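PDB 6GRE: cysteine-rich repeat secretory protein 2 from Arabidopsis thaliana, which modulates cell-to-cell trafficking in plants, restricting plasmodesmata permeability through callose deposition during immune responses and supporting systemic acquired resistance. Local coordinates for residues Leu122-Gln127 / Gly197-Leu202; Ser34-Thr39 / Thr77-Ala82; Ser111-Gln116 / Ser169-Thr174; Pro15-Pro20 / Ser91-Gly96. All coordinates share one frame; numbering follows the deposited sequence.

Interaction 1 of 4, residues Leu122-Gln127 / Gly197-Leu202; sequences LNKCGQ and GGYVYL. With EDO (1,2-ethanediol), chain J; EDO (1,2-ethanediol), chain G.
Y199 holds its CG between the backbone N and the carbonyl carbon (chi1 46°), whereas K124 keeps CG anti to its own N (chi1 -176°) and extends beyond it; with these torsions the two side chains lie side by side, pointing the same way. K124 CB sits 3.5 Å from Y199 CZ, and the carbonyl O of K124 lies over one face of the ring, displaced toward its rim. L122 CD2 meets Y199 CE1 obliquely at 3.7 Å. The phenol OH of Y199 bonds a 1,2-ethanediol, probably from the crystallisation liquor.

On the opposite face of the sheet, N123 ND2 donates to Y199 O over 2.9 Å from 42° out of the carbonyl plane. K124 N reaches that same oxygen in plane at 3.1 Å, so two donors grip one backbone acceptor. N123 ND2 also touches V200 CG2 at 3.5 Å. L122–Y201 and K124–Y199 are hydrogen-bonded pairs, alternating with the non-hydrogen-bonded pairs N123–V200 and C125–G198. At the last of these the CA atoms of C125 and G198 come within 4.1 Å, an approach consistent with the lack of a side chain on G198. C125 SG is tied by a disulfide to C192 of helix 174-192. This ladder joins the outermost strand 120-125 to strand 198-202 in the five-stranded antiparallel sheet of the second Gnk2-homologous (DUF26) domain.

Interaction 2 of 4, residues Ser34-Thr39 / Thr77-Ala82; sequences SFVTST and TCVSSA
V79 presents both methyls to residues 34-39: with CG1 anti to the backbone N (chi1 169°), that methyl packs 3.9 Å from F35 CB, while V79 CG2 meets T39 CG2 at 3.7 Å. T39 and V79 approach tip to tip. The rotation of T39 is fixed by its other branch: OG1 lies between the backbone N and the carbonyl carbon (chi1 64°) and donates to V36 O over 2.7 Å, which leaves CG2 turned to the valine. T39 N bonds the same carbonyl, so V36 O has two donors. A directional link is added by T39 OG1, which also bonds S76 OG of helix 72-90.

F35 contributes little beyond CB, since its ring leads away to meet F47 and I105. V36 flanks the contact, setting CG1 3.6 Å from S80 OG, a hydroxyl whose hydrogen bond goes to S76 O in its own helix. The segment axes run antiparallel at 173° and come within 8.9 Å, joining helices 23-38 and 72-90 of the first Gnk2-homologous domain, with V79 also resting on Y64 and C66 of the sheet. Between the two segments the touching atoms are mainly methyl and methylene carbons, so cohesion here is dispersive and depends on fit.

Interaction 3 of 4, residues Ser111-Gln116 / Ser169-Thr174; sequences SFLGVQ and SGDLST. With NAG (2-acetamido-2-deoxy-beta-D-glucopyranose), chain F.
D171, L172 and G114 carry this contact, and the carboxylate of D171 does its polar work. D171 OD2 accepts from G114 N over 2.7 Å through its anti lone pair, with an N-H...O angle of 148°. The other oxygen, D171 OD1, is met nearly head-on by the hydroxyl of S169, whose OG donates over 2.6 Å; the two bonds fix the rotation of the carboxylate. CG of D171 stands between its backbone N and carbonyl carbon (chi1 62°), the side from which the acid faces G114. F112 O, another acceptor, lies 3.4 Å from D171 OD2. K204 NZ makes a salt bridge to D171 OD2 and hydrogen bonds to F112 O and V115 O, so its charge would offset the repulsion and probably favours an ionised aspartate.

G114 is third in a type II turn from F112 to V115, with the positive phi (71°) usual there, while D171 belongs to a type I turn from S169 to L172. The first turn is on the link between the tandem DUF26 domains, the second precedes helix 174-192, and they meet at the junction where D171 also touches Y44 of the first domain. G114 CA adds a CA-H...O contact to D171 O at 3.5 Å.

L172 CD2 lies 4.1 Å from V115 O, and L172 CD1 approaches Q116 OE1 at 4.0 Å, these side chains crossing at about a right angle. Q116 NE2 is held by Q176 O. L113 CD2 packs 3.7 Å from D171 CB, and both residues border the acetyl methyl C8 of an N-acetylglucosamine, which Y44 OH also hydrogen-bonds.

Interaction 4 of 4, residues Pro15-Pro20 / Ser91-Gly96; sequences PAKFSP and SNSYSG. With NAG (2-acetamido-2-deoxy-beta-D-glucopyranose), chain C.
The Y94 ring is covered on both faces: F18 CB lies over one, 3.9 Å from the ring centroid in a CH-pi contact, and O5 of an N-acetylglucosamine lies over the other. The F18 ring turns its edge to the face of Y94, with planes at 79° and centroids 6.0 Å apart, a T-shaped pair. One face of F18 takes N92 O, offset toward the rim, and N92 CB makes a CH-pi contact over the ring.

These aromatics flank a single beta bridge, K17 with S93, that joins the loop following strand 10-13 to the loop following helix 72-90 in the first Gnk2-homologous domain. Its bonds are Y94 N to A16 O at 3.1 Å and F18 N to N92 O at 2.9 Å, the latter with the donor met nearly on the carbonyl axis. F18 holds CG between its N and carbonyl carbon (chi1 52°), which directs it toward N92 O; the side chain also touches E25 and L28 of helix 23-38. Y24 meets both aromatic rings, edge-to-face with Y94. A16 CB touches Y94 CD2 and the sugar C6 at the glycan site.

K17 bends at chi2 and again at chi4 (80°), which places NZ in the amide plane of N92, K17 NZ to N92 OD1 3.0 Å. S93 OG itself bonds S14 O, and K17 NZ donates at 2.8 Å to a water that donates to S93 OG at 2.7 Å.

Interactions 2 and 4 lie in the first Gnk2-homologous domain, with interaction 2 nested inside the chain loop that interaction 4 closes; interaction 2 packs helices 23-38 and 72-90 directly, while interaction 4 joins the loop before the first to the loop after the second. Interaction 2 is buried and almost wholly apolar, whereas interaction 4 is nearer the surface, mixing rings, backbone bonds and water beside a sugar. Interaction 1 belongs to the sheet of the second domain, about 26 Å centre to centre from interaction 2, and rests mainly on repeated backbone bonds. Interaction 3, at the junction of the domains, depends on one carboxylate and a lysine. Helix 174-192 touches interactions 1 and 3.

Interaction 1 of 4, residues Leu122-Gln127 / Gly197-Leu202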
loop_
_atom_site.group_PDB
_atom_site.type_symbol
_atom_site.label_atom_id
_atom_site.label_comp_id
_atom_site.label_asym_id
_atom_site.label_seq_id
_atom_site.Cartn_x
_atom_site.Cartn_y
_atom_site.Cartn_z
ATOM N N LEU A 122 -6.337 -8.764 -0.858
ATOM C CA LEU A 122 -6.538 -9.437 0.421
ATOM C C LEU A 122 -7.627 -8.712 1.205
ATOM O O LEU A 122 -7.591 -7.502 1.371
ATOM C CB LEU A 122 -5.235 -9.392 1.218
ATOM C CG LEU A 122 -5.328 -9.817 2.685
ATOM C CD1 LEU A 122 -5.670 -11.288 2.800
ATOM C CD2 LEU A 122 -4.020 -9.568 3.405
ATOM N N ASN A 123 -8.602 -9.453 1.705
ATOM C CA ASN A 123 -9.650 -8.952 2.572
ATOM C C ASN A 123 -9.796 -9.934 3.728
ATOM O O ASN A 123 -10.078 -11.113 3.509
ATOM C CB ASN A 123 -10.946 -8.783 1.786
ATOM C CG ASN A 123 -12.198 -8.437 2.555
ATOM O OD1 ASN A 123 -13.280 -8.685 2.039
ATOM N ND2 ASN A 123 -12.085 -7.891 3.746
ATOM N N LYS A 124 -9.604 -9.462 4.956
ATOM C CA LYS A 124 -9.863 -10.291 6.125
ATOM C C LYS A 124 -10.744 -9.500 7.077
ATOM O O LYS A 124 -10.574 -8.283 7.235
ATOM C CB LYS A 124 -8.580 -10.693 6.854
ATOM C CG LYS A 124 -8.791 -11.640 8.027
ATOM C CD LYS A 124 -7.591 -12.394 8.470
ATOM C CE LYS A 124 -8.002 -13.467 9.458
ATOM N NZ LYS A 124 -6.815 -14.016 10.157
ATOM N N CYS A 125 -11.748 -10.150 7.651
ATOM C CA CYS A 125 -12.636 -9.580 8.656
ATOM C C CYS A 125 -12.366 -10.187 10.028
ATOM O O CYS A 125 -12.026 -11.373 10.149
ATOM C CB CYS A 125 -14.094 -9.839 8.356
ATOM S SG CYS A 125 -14.664 -9.172 6.771
ATOM N N GLY A 126 -12.577 -9.391 11.071
ATOM C CA GLY A 126 -12.537 -9.900 12.449
ATOM C C GLY A 126 -13.792 -10.682 12.774
ATOM O O GLY A 126 -14.678 -10.873 11.937
ATOM N N GLN A 127 -13.903 -11.119 14.042
ATOM C CA GLN A 127 -15.094 -11.855 14.498
ATOM C C GLN A 127 -16.234 -10.873 14.745
ATOM O O GLN A 127 -15.997 -9.672 14.931
ATOM C CB GLN A 127 -14.757 -12.758 15.688
ATOM C CG GLN A 127 -14.072 -12.072 16.857
ATOM C CD GLN A 127 -13.526 -13.103 17.819
ATOM O OE1 GLN A 127 -14.272 -13.780 18.519
ATOM N NE2 GLN A 127 -12.217 -13.252 17.841
ATOM N N GLY A 197 -13.302 -5.221 13.444
ATOM C CA GLY A 197 -12.205 -4.850 12.602
ATOM C C GLY A 197 -12.217 -5.612 11.293
ATOM O O GLY A 197 -12.945 -6.594 11.091
ATOM N N GLY A 198 -11.401 -5.112 10.387
ATOM C CA GLY A 198 -11.212 -5.790 9.120
ATOM C C GLY A 198 -10.408 -4.924 8.189
ATOM O O GLY A 198 -10.129 -3.749 8.463
ATOM N N TYR A 199 -9.992 -5.493 7.072
ATOM C CA TYR A 199 -9.169 -4.764 6.136
ATOM C C TYR A 199 -9.431 -5.241 4.721
ATOM O O TYR A 199 -9.711 -6.420 4.488
ATOM C CB TYR A 199 -7.676 -4.812 6.444
ATOM C CG TYR A 199 -7.074 -6.153 6.785
ATOM C CD1 TYR A 199 -6.741 -7.081 5.805
ATOM C CD2 TYR A 199 -6.771 -6.472 8.098
ATOM C CE1 TYR A 199 -6.105 -8.275 6.122
ATOM C CE2 TYR A 199 -6.161 -7.672 8.434
ATOM C CZ TYR A 199 -5.837 -8.573 7.438
ATOM O OH TYR A 199 -5.243 -9.760 7.819
ATOM N N VAL A 200 -9.349 -4.318 3.767
ATOM C CA VAL A 200 -9.455 -4.597 2.361
ATOM C C VAL A 200 -8.260 -3.953 1.685
ATOM O O VAL A 200 -8.134 -2.710 1.691
ATOM C CB VAL A 200 -10.737 -4.020 1.741
ATOM C CG1 VAL A 200 -10.763 -4.160 0.237
ATOM C CG2 VAL A 200 -11.972 -4.637 2.343
ATOM N N TYR A 201 -7.443 -4.744 1.016
ATOM C CA TYR A 201 -6.304 -4.295 0.245
ATOM C C TYR A 201 -6.625 -4.577 -1.216
ATOM O O TYR A 201 -6.741 -5.764 -1.596
ATOM C CB TYR A 201 -5.015 -5.007 0.692
ATOM C CG TYR A 201 -4.524 -4.563 2.044
ATOM C CD1 TYR A 201 -3.734 -3.427 2.182
ATOM C CD2 TYR A 201 -4.913 -5.217 3.193
ATOM C CE1 TYR A 201 -3.330 -2.961 3.419
ATOM C CE2 TYR A 201 -4.526 -4.767 4.450
ATOM C CZ TYR A 201 -3.780 -3.608 4.554
ATOM O OH TYR A 201 -3.418 -3.208 5.807
ATOM N N LEU A 202 -6.762 -3.506 -1.997
ATOM C CA LEU A 202 -6.846 -3.592 -3.449
ATOM C C LEU A 202 -5.478 -3.271 -4.013
ATOM O O LEU A 202 -4.570 -2.806 -3.336
ATOM C CB LEU A 202 -7.898 -2.629 -3.979
ATOM C CG LEU A 202 -9.281 -2.745 -3.352
ATOM C CD1 LEU A 202 -10.243 -1.759 -4.020
ATOM C CD2 LEU A 202 -9.832 -4.174 -3.393
HETATM C C1 EDO J . -12.387 -13.589 12.646
HETATM O O1 EDO J . -11.200 -13.436 11.873
HETATM C C2 EDO J . -13.555 -14.129 11.859
HETATM O O2 EDO J . -14.637 -14.588 12.682
HETATM C C1 EDO G . -4.396 -11.314 10.801
HETATM O O1 EDO G . -4.880 -9.979 10.591
HETATM C C2 EDO G . -5.306 -12.043 11.781
HETATM O O2 EDO G . -5.039 -11.626 13.124
#

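Interaction 2 of 4, residues Ser34-Thr39 / Thr77-Ala82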
loop_
_atom_site.group_PDB
_atom_site.type_symbol
_atom_site.label_atom_id
_atom_site.label_comp_id
_atom_site.label_asym_id
_atom_site.label_seq_id
_atom_site.Cartn_x
_atom_site.Cartn_y
_atom_site.Cartn_z
ATOM N N SER A 34 17.606 3.613 -3.062
ATOM C CA SER A 34 17.119 4.972 -3.287
ATOM C C SER A 34 15.831 5.242 -2.496
ATOM O O SER A 34 15.629 6.374 -2.050
ATOM C CB SER A 34 16.899 5.232 -4.729
ATOM O OG SER A 34 18.153 5.226 -5.387
ATOM N N PHE A 35 14.947 4.241 -2.425
ATOM C CA PHE A 35 13.708 4.362 -1.641
ATOM C C PHE A 35 14.066 4.741 -0.207
ATOM O O PHE A 35 13.499 5.682 0.381
ATOM C CB PHE A 35 12.916 3.052 -1.571
ATOM C CG PHE A 35 12.210 2.567 -2.813
ATOM C CD1 PHE A 35 11.999 3.372 -3.915
ATOM C CD2 PHE A 35 11.735 1.266 -2.844
ATOM C CE1 PHE A 35 11.296 2.899 -5.013
ATOM C CE2 PHE A 35 11.065 0.783 -3.955
ATOM C CZ PHE A 35 10.851 1.599 -5.034
ATOM N N VAL A 36 14.995 3.989 0.379
ATOM C CA VAL A 36 15.393 4.199 1.763
ATOM C C VAL A 36 15.901 5.639 1.947
ATOM O O VAL A 36 15.472 6.335 2.831
ATOM C CB VAL A 36 16.454 3.178 2.212
ATOM C CG1 VAL A 36 17.075 3.589 3.538
ATOM C CG2 VAL A 36 15.906 1.767 2.292
ATOM N N THR A 37 16.811 6.080 1.075
ATOM C CA THR A 37 17.361 7.426 1.098
ATOM C C THR A 37 16.269 8.500 1.073
ATOM O O THR A 37 16.344 9.490 1.795
ATOM C CB THR A 37 18.274 7.635 -0.114
ATOM O OG1 THR A 37 19.283 6.639 0.028
ATOM C CG2 THR A 37 18.880 9.018 -0.187
ATOM N N SER A 38 15.287 8.312 0.188
ATOM C CA SER A 38 14.247 9.287 -0.101
ATOM C C SER A 38 13.322 9.530 1.108
ATOM O O SER A 38 12.727 10.597 1.214
ATOM C CB SER A 38 13.467 8.836 -1.316
ATOM O OG SER A 38 12.495 9.794 -1.702
ATOM N N THR A 39 13.220 8.561 2.020
ATOM C CA THR A 39 12.288 8.655 3.154
ATOM C C THR A 39 12.653 9.827 4.077
ATOM O O THR A 39 11.811 10.282 4.845
ATOM C CB THR A 39 12.253 7.356 3.954
ATOM O OG1 THR A 39 13.539 7.135 4.534
ATOM C CG2 THR A 39 11.872 6.158 3.117
ATOM N N THR A 77 12.411 3.483 8.880
ATOM C CA THR A 77 12.445 2.177 9.514
ATOM C C THR A 77 11.577 1.177 8.742
ATOM O O THR A 77 11.965 0.029 8.499
ATOM C CB THR A 77 12.004 2.259 10.978
ATOM O OG1 THR A 77 12.934 3.138 11.628
ATOM C CG2 THR A 77 11.967 0.904 11.648
ATOM N N CYS A 78 10.372 1.622 8.378
ATOM C CA CYS A 78 9.433 0.761 7.672
ATOM C C CYS A 78 9.988 0.380 6.294
ATOM O O CYS A 78 9.988 -0.781 5.928
ATOM C CB CYS A 78 8.077 1.441 7.535
ATOM S SG CYS A 78 6.788 0.320 6.936
ATOM N N VAL A 79 10.409 1.377 5.536
ATOM C CA VAL A 79 10.836 1.149 4.164
ATOM C C VAL A 79 12.105 0.290 4.155
ATOM O O VAL A 79 12.238 -0.605 3.329
ATOM C CB VAL A 79 11.005 2.474 3.410
ATOM C CG1 VAL A 79 11.695 2.288 2.068
ATOM C CG2 VAL A 79 9.657 3.144 3.224
ATOM N N SER A 80 13.016 0.547 5.100
ATOM C CA SER A 80 14.216 -0.275 5.231
ATOM C C SER A 80 13.844 -1.742 5.447
ATOM O O SER A 80 14.438 -2.624 4.824
ATOM C CB SER A 80 15.082 0.215 6.351
ATOM O OG SER A 80 15.636 1.474 6.026
ATOM N N SER A 81 12.871 -1.984 6.337
ATOM C CA SER A 81 12.408 -3.309 6.653
ATOM C C SER A 81 11.752 -3.946 5.425
ATOM O O SER A 81 11.931 -5.140 5.146
ATOM C CB SER A 81 11.470 -3.303 7.841
ATOM O OG SER A 81 10.926 -4.597 8.026
ATOM N N ALA A 82 10.963 -3.155 4.691
ATOM C CA ALA A 82 10.310 -3.669 3.507
ATOM C C ALA A 82 11.375 -4.134 2.505
ATOM O O ALA A 82 11.234 -5.183 1.916
ATOM C CB ALA A 82 9.395 -2.624 2.905
#

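Interaction 3 of 4, residues Ser111-Gln116 / Ser169-Thr174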
loop_
_atom_site.group_PDB
_atom_site.type_symbol
_atom_site.label_atom_id
_atom_site.label_comp_id
_atom_site.label_asym_id
_atom_site.label_seq_id
_atom_site.Cartn_x
_atom_site.Cartn_y
_atom_site.Cartn_z
ATOM N N SER A 111 6.314 1.005 -16.269
ATOM C CA SER A 111 5.684 1.988 -15.405
ATOM C C SER A 111 4.260 1.536 -15.066
ATOM O O SER A 111 3.528 1.032 -15.911
ATOM C CB SER A 111 5.680 3.335 -16.028
ATOM O OG SER A 111 5.143 4.305 -15.146
ATOM N N PHE A 112 3.890 1.715 -13.793
ATOM C CA PHE A 112 2.504 1.528 -13.338
ATOM C C PHE A 112 1.955 2.856 -12.803
ATOM O O PHE A 112 0.858 2.860 -12.244
ATOM C CB PHE A 112 2.412 0.427 -12.268
ATOM C CG PHE A 112 3.400 0.575 -11.135
ATOM C CD1 PHE A 112 3.162 1.421 -10.066
ATOM C CD2 PHE A 112 4.592 -0.134 -11.150
ATOM C CE1 PHE A 112 4.088 1.569 -9.042
ATOM C CE2 PHE A 112 5.517 0.005 -10.127
ATOM C CZ PHE A 112 5.263 0.854 -9.063
ATOM N N LEU A 113 2.670 3.979 -12.969
ATOM C CA LEU A 113 2.228 5.272 -12.400
ATOM C C LEU A 113 0.939 5.727 -13.071
ATOM O O LEU A 113 0.823 5.791 -14.316
ATOM C CB LEU A 113 3.282 6.365 -12.552
ATOM C CG LEU A 113 4.617 6.129 -11.871
ATOM C CD1 LEU A 113 5.514 7.335 -12.083
ATOM C CD2 LEU A 113 4.472 5.842 -10.375
ATOM N N GLY A 114 -0.055 6.046 -12.234
ATOM C CA GLY A 114 -1.323 6.537 -12.707
ATOM C C GLY A 114 -2.189 5.499 -13.399
ATOM O O GLY A 114 -3.208 5.830 -14.006
ATOM N N VAL A 115 -1.813 4.213 -13.293
ATOM C CA VAL A 115 -2.627 3.142 -13.810
ATOM C C VAL A 115 -3.563 2.667 -12.697
ATOM O O VAL A 115 -3.116 2.133 -11.674
ATOM C CB VAL A 115 -1.775 1.981 -14.357
ATOM C CG1 VAL A 115 -2.635 0.861 -14.908
ATOM C CG2 VAL A 115 -0.802 2.496 -15.420
ATOM N N GLN A 116 -4.849 2.850 -12.899
ATOM C CA GLN A 116 -5.857 2.394 -11.937
ATOM C C GLN A 116 -5.797 0.871 -11.827
ATOM O O GLN A 116 -5.591 0.159 -12.827
ATOM C CB GLN A 116 -7.265 2.825 -12.365
ATOM C CG GLN A 116 -8.383 2.429 -11.422
ATOM C CD GLN A 116 -8.197 2.949 -10.016
ATOM O OE1 GLN A 116 -7.434 2.399 -9.221
ATOM N NE2 GLN A 116 -8.938 3.992 -9.699
ATOM N N SER A 169 -2.446 4.526 -3.267
ATOM C CA SER A 169 -1.136 4.655 -3.835
ATOM C C SER A 169 -0.976 6.095 -4.357
ATOM O O SER A 169 -1.852 6.611 -5.025
ATOM C CB SER A 169 -0.996 3.624 -4.902
ATOM O OG SER A 169 0.341 3.507 -5.364
ATOM N N GLY A 170 0.198 6.670 -4.098
ATOM C CA GLY A 170 0.462 8.103 -4.303
ATOM C C GLY A 170 0.448 8.503 -5.756
ATOM O O GLY A 170 0.405 9.701 -6.033
ATOM N N ASP A 171 0.486 7.532 -6.681
ATOM C CA ASP A 171 0.509 7.823 -8.108
ATOM C C ASP A 171 -0.891 8.033 -8.685
ATOM O O ASP A 171 -1.007 8.483 -9.833
ATOM C CB ASP A 171 1.181 6.699 -8.886
ATOM C CG ASP A 171 0.439 5.396 -8.738
ATOM O OD1 ASP A 171 0.369 4.911 -7.562
ATOM O OD2 ASP A 171 -0.129 4.914 -9.733
ATOM N N LEU A 172 -1.952 7.706 -7.930
ATOM C CA LEU A 172 -3.312 7.841 -8.420
ATOM C C LEU A 172 -3.715 9.317 -8.393
ATOM O O LEU A 172 -3.353 10.036 -7.476
ATOM C CB LEU A 172 -4.316 7.065 -7.564
ATOM C CG LEU A 172 -4.200 5.538 -7.576
ATOM C CD1 LEU A 172 -5.430 4.921 -6.930
ATOM C CD2 LEU A 172 -4.013 5.021 -8.975
ATOM N N SER A 173 -4.539 9.685 -9.375
ATOM C CA SER A 173 -5.156 11.011 -9.373
ATOM C C SER A 173 -6.199 11.092 -8.262
ATOM O O SER A 173 -6.615 10.092 -7.686
ATOM C CB SER A 173 -5.802 11.314 -10.681
ATOM O OG SER A 173 -6.955 10.511 -10.859
ATOM N N THR A 174 -6.689 12.302 -8.008
ATOM C CA THR A 174 -7.761 12.478 -7.043
ATOM C C THR A 174 -8.958 11.582 -7.361
ATOM O O THR A 174 -9.501 10.884 -6.471
ATOM C CB THR A 174 -8.223 13.941 -6.964
ATOM O OG1 THR A 174 -7.048 14.675 -6.671
ATOM C CG2 THR A 174 -9.256 14.170 -5.892
HETATM C C1 NAG F . 7.161 10.900 -10.410
HETATM C C2 NAG F . 5.943 11.822 -10.321
HETATM C C3 NAG F . 6.154 13.112 -11.124
HETATM C C4 NAG F . 7.573 13.682 -10.989
HETATM C C5 NAG F . 8.642 12.591 -11.152
HETATM C C6 NAG F . 10.083 13.099 -11.019
HETATM C C7 NAG F . 3.930 10.375 -10.020
HETATM C C8 NAG F . 2.702 9.873 -10.741
HETATM N N2 NAG F . 4.743 11.148 -10.788
HETATM O O3 NAG F . 5.206 14.072 -10.654
HETATM O O4 NAG F . 7.771 14.710 -11.969
HETATM O O5 NAG F . 8.395 11.587 -10.167
HETATM O O6 NAG F . 10.463 13.129 -9.637
HETATM O O7 NAG F . 4.153 10.089 -8.828
#

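Interaction 4 of 4, residues Pro15-Pro20 / Ser91-Gly96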
loop_
_atom_site.group_PDB
_atom_site.type_symbol
_atom_site.label_atom_id
_atom_site.label_comp_id
_atom_site.label_asym_id
_atom_site.label_seq_id
_atom_site.Cartn_x
_atom_site.Cartn_y
_atom_site.Cartn_z
ATOM N N PRO A 15 5.699 -14.363 -11.509
ATOM C CA PRO A 15 6.332 -15.587 -12.009
ATOM C C PRO A 15 7.595 -15.342 -12.841
ATOM O O PRO A 15 8.567 -16.067 -12.691
ATOM C CB PRO A 15 5.248 -16.200 -12.901
ATOM C CG PRO A 15 3.961 -15.769 -12.238
ATOM C CD PRO A 15 4.240 -14.371 -11.710
ATOM N N ALA A 16 7.557 -14.322 -13.696
ATOM C CA ALA A 16 8.682 -13.981 -14.567
ATOM C C ALA A 16 9.855 -13.468 -13.724
ATOM O O ALA A 16 9.670 -12.605 -12.862
ATOM C CB ALA A 16 8.270 -12.972 -15.603
ATOM N N LYS A 17 11.051 -14.002 -14.014
ATOM C CA LYS A 17 12.295 -13.712 -13.283
ATOM C C LYS A 17 13.319 -13.067 -14.219
ATOM O O LYS A 17 13.379 -13.380 -15.410
ATOM C CB LYS A 17 12.929 -14.973 -12.691
ATOM C CG LYS A 17 12.018 -15.885 -11.883
ATOM C CD LYS A 17 11.202 -15.164 -10.832
ATOM C CE LYS A 17 10.354 -16.098 -10.002
ATOM N NZ LYS A 17 11.152 -16.760 -8.946
ATOM N N PHE A 18 14.139 -12.180 -13.644
ATOM C CA PHE A 18 15.262 -11.564 -14.335
ATOM C C PHE A 18 16.465 -12.492 -14.179
ATOM O O PHE A 18 16.426 -13.398 -13.352
ATOM C CB PHE A 18 15.563 -10.170 -13.791
ATOM C CG PHE A 18 15.723 -10.081 -12.295
ATOM C CD1 PHE A 18 16.856 -10.568 -11.674
ATOM C CD2 PHE A 18 14.750 -9.483 -11.513
ATOM C CE1 PHE A 18 17.013 -10.465 -10.301
ATOM C CE2 PHE A 18 14.917 -9.371 -10.144
ATOM C CZ PHE A 18 16.045 -9.860 -9.539
ATOM N N SER A 19 17.511 -12.259 -14.978
ATOM C CA SER A 19 18.654 -13.162 -14.989
ATOM C C SER A 19 19.647 -12.743 -13.909
ATOM O O SER A 19 19.750 -11.567 -13.579
ATOM C CB SER A 19 19.298 -13.242 -16.349
ATOM O OG SER A 19 19.321 -11.977 -16.990
ATOM N N PRO A 20 20.409 -13.705 -13.346
ATOM C CA PRO A 20 21.377 -13.425 -12.282
ATOM C C PRO A 20 22.459 -12.425 -12.702
ATOM O O PRO A 20 23.069 -12.565 -13.777
ATOM C CB PRO A 20 22.019 -14.793 -12.001
ATOM C CG PRO A 20 21.769 -15.591 -13.265
ATOM C CD PRO A 20 20.414 -15.120 -13.746
ATOM N N SER A 91 12.605 -12.655 -4.356
ATOM C CA SER A 91 13.908 -13.014 -4.949
ATOM C C SER A 91 14.086 -12.373 -6.336
ATOM O O SER A 91 14.252 -11.137 -6.457
ATOM C CB SER A 91 14.088 -14.519 -4.962
ATOM O OG SER A 91 13.138 -15.147 -5.798
ATOM N N ASN A 92 14.045 -13.182 -7.399
ATOM C CA ASN A 92 14.444 -12.680 -8.706
ATOM C C ASN A 92 13.243 -12.331 -9.600
ATOM O O ASN A 92 13.393 -12.248 -10.804
ATOM C CB ASN A 92 15.411 -13.659 -9.385
ATOM C CG ASN A 92 14.820 -15.028 -9.607
ATOM O OD1 ASN A 92 13.760 -15.345 -9.079
ATOM N ND2 ASN A 92 15.494 -15.843 -10.406
ATOM N N SER A 93 12.083 -12.024 -8.997
ATOM C CA SER A 93 10.920 -11.557 -9.749
ATOM C C SER A 93 11.181 -10.178 -10.353
ATOM O O SER A 93 11.708 -9.316 -9.679
ATOM C CB SER A 93 9.701 -11.502 -8.866
ATOM O OG SER A 93 9.237 -12.803 -8.566
ATOM N N TYR A 94 10.750 -9.971 -11.599
ATOM C CA TYR A 94 10.773 -8.659 -12.202
ATOM C C TYR A 94 9.870 -7.700 -11.415
ATOM O O TYR A 94 10.219 -6.540 -11.235
ATOM C CB TYR A 94 10.270 -8.669 -13.647
ATOM C CG TYR A 94 11.311 -9.053 -14.671
ATOM C CD1 TYR A 94 12.326 -8.179 -15.005
ATOM C CD2 TYR A 94 11.234 -10.262 -15.336
ATOM C CE1 TYR A 94 13.287 -8.512 -15.953
ATOM C CE2 TYR A 94 12.178 -10.607 -16.289
ATOM C CZ TYR A 94 13.203 -9.736 -16.590
ATOM O OH TYR A 94 14.125 -10.094 -17.540
ATOM N N SER A 95 8.709 -8.199 -10.959
ATOM C CA SER A 95 7.727 -7.359 -10.257
ATOM C C SER A 95 7.609 -7.810 -8.795
ATOM O O SER A 95 7.470 -8.992 -8.505
ATOM C CB SER A 95 6.388 -7.399 -10.965
ATOM O OG SER A 95 6.547 -7.371 -12.382
ATOM N N GLY A 96 7.669 -6.846 -7.869
ATOM C CA GLY A 96 7.546 -7.127 -6.469
ATOM C C GLY A 96 6.749 -6.013 -5.801
ATOM O O GLY A 96 6.934 -4.833 -6.106
HETATM C C1 NAG C . 8.875 -7.324 -18.488
HETATM C C2 NAG C . 8.970 -6.977 -19.971
HETATM C C3 NAG C . 8.087 -7.895 -20.793
HETATM C C4 NAG C . 8.450 -9.335 -20.494
HETATM C C5 NAG C . 8.489 -9.625 -18.986
HETATM C C6 NAG C . 9.131 -10.971 -18.693
HETATM C C7 NAG C . 9.432 -4.638 -20.454
HETATM C C8 NAG C . 8.861 -3.286 -20.736
HETATM N N2 NAG C . 8.563 -5.618 -20.253
HETATM O O3 NAG C . 8.301 -7.593 -22.175
HETATM O O4 NAG C . 7.506 -10.205 -21.138
HETATM O O5 NAG C . 9.282 -8.663 -18.285
HETATM O O6 NAG C . 10.484 -10.991 -19.191
HETATM O O7 NAG C . 10.646 -4.827 -20.411
HETATM O O HOH W 1 10.136 -14.924 -7.097
HETATM O O HOH W 2 16.864 -9.811 -17.166
#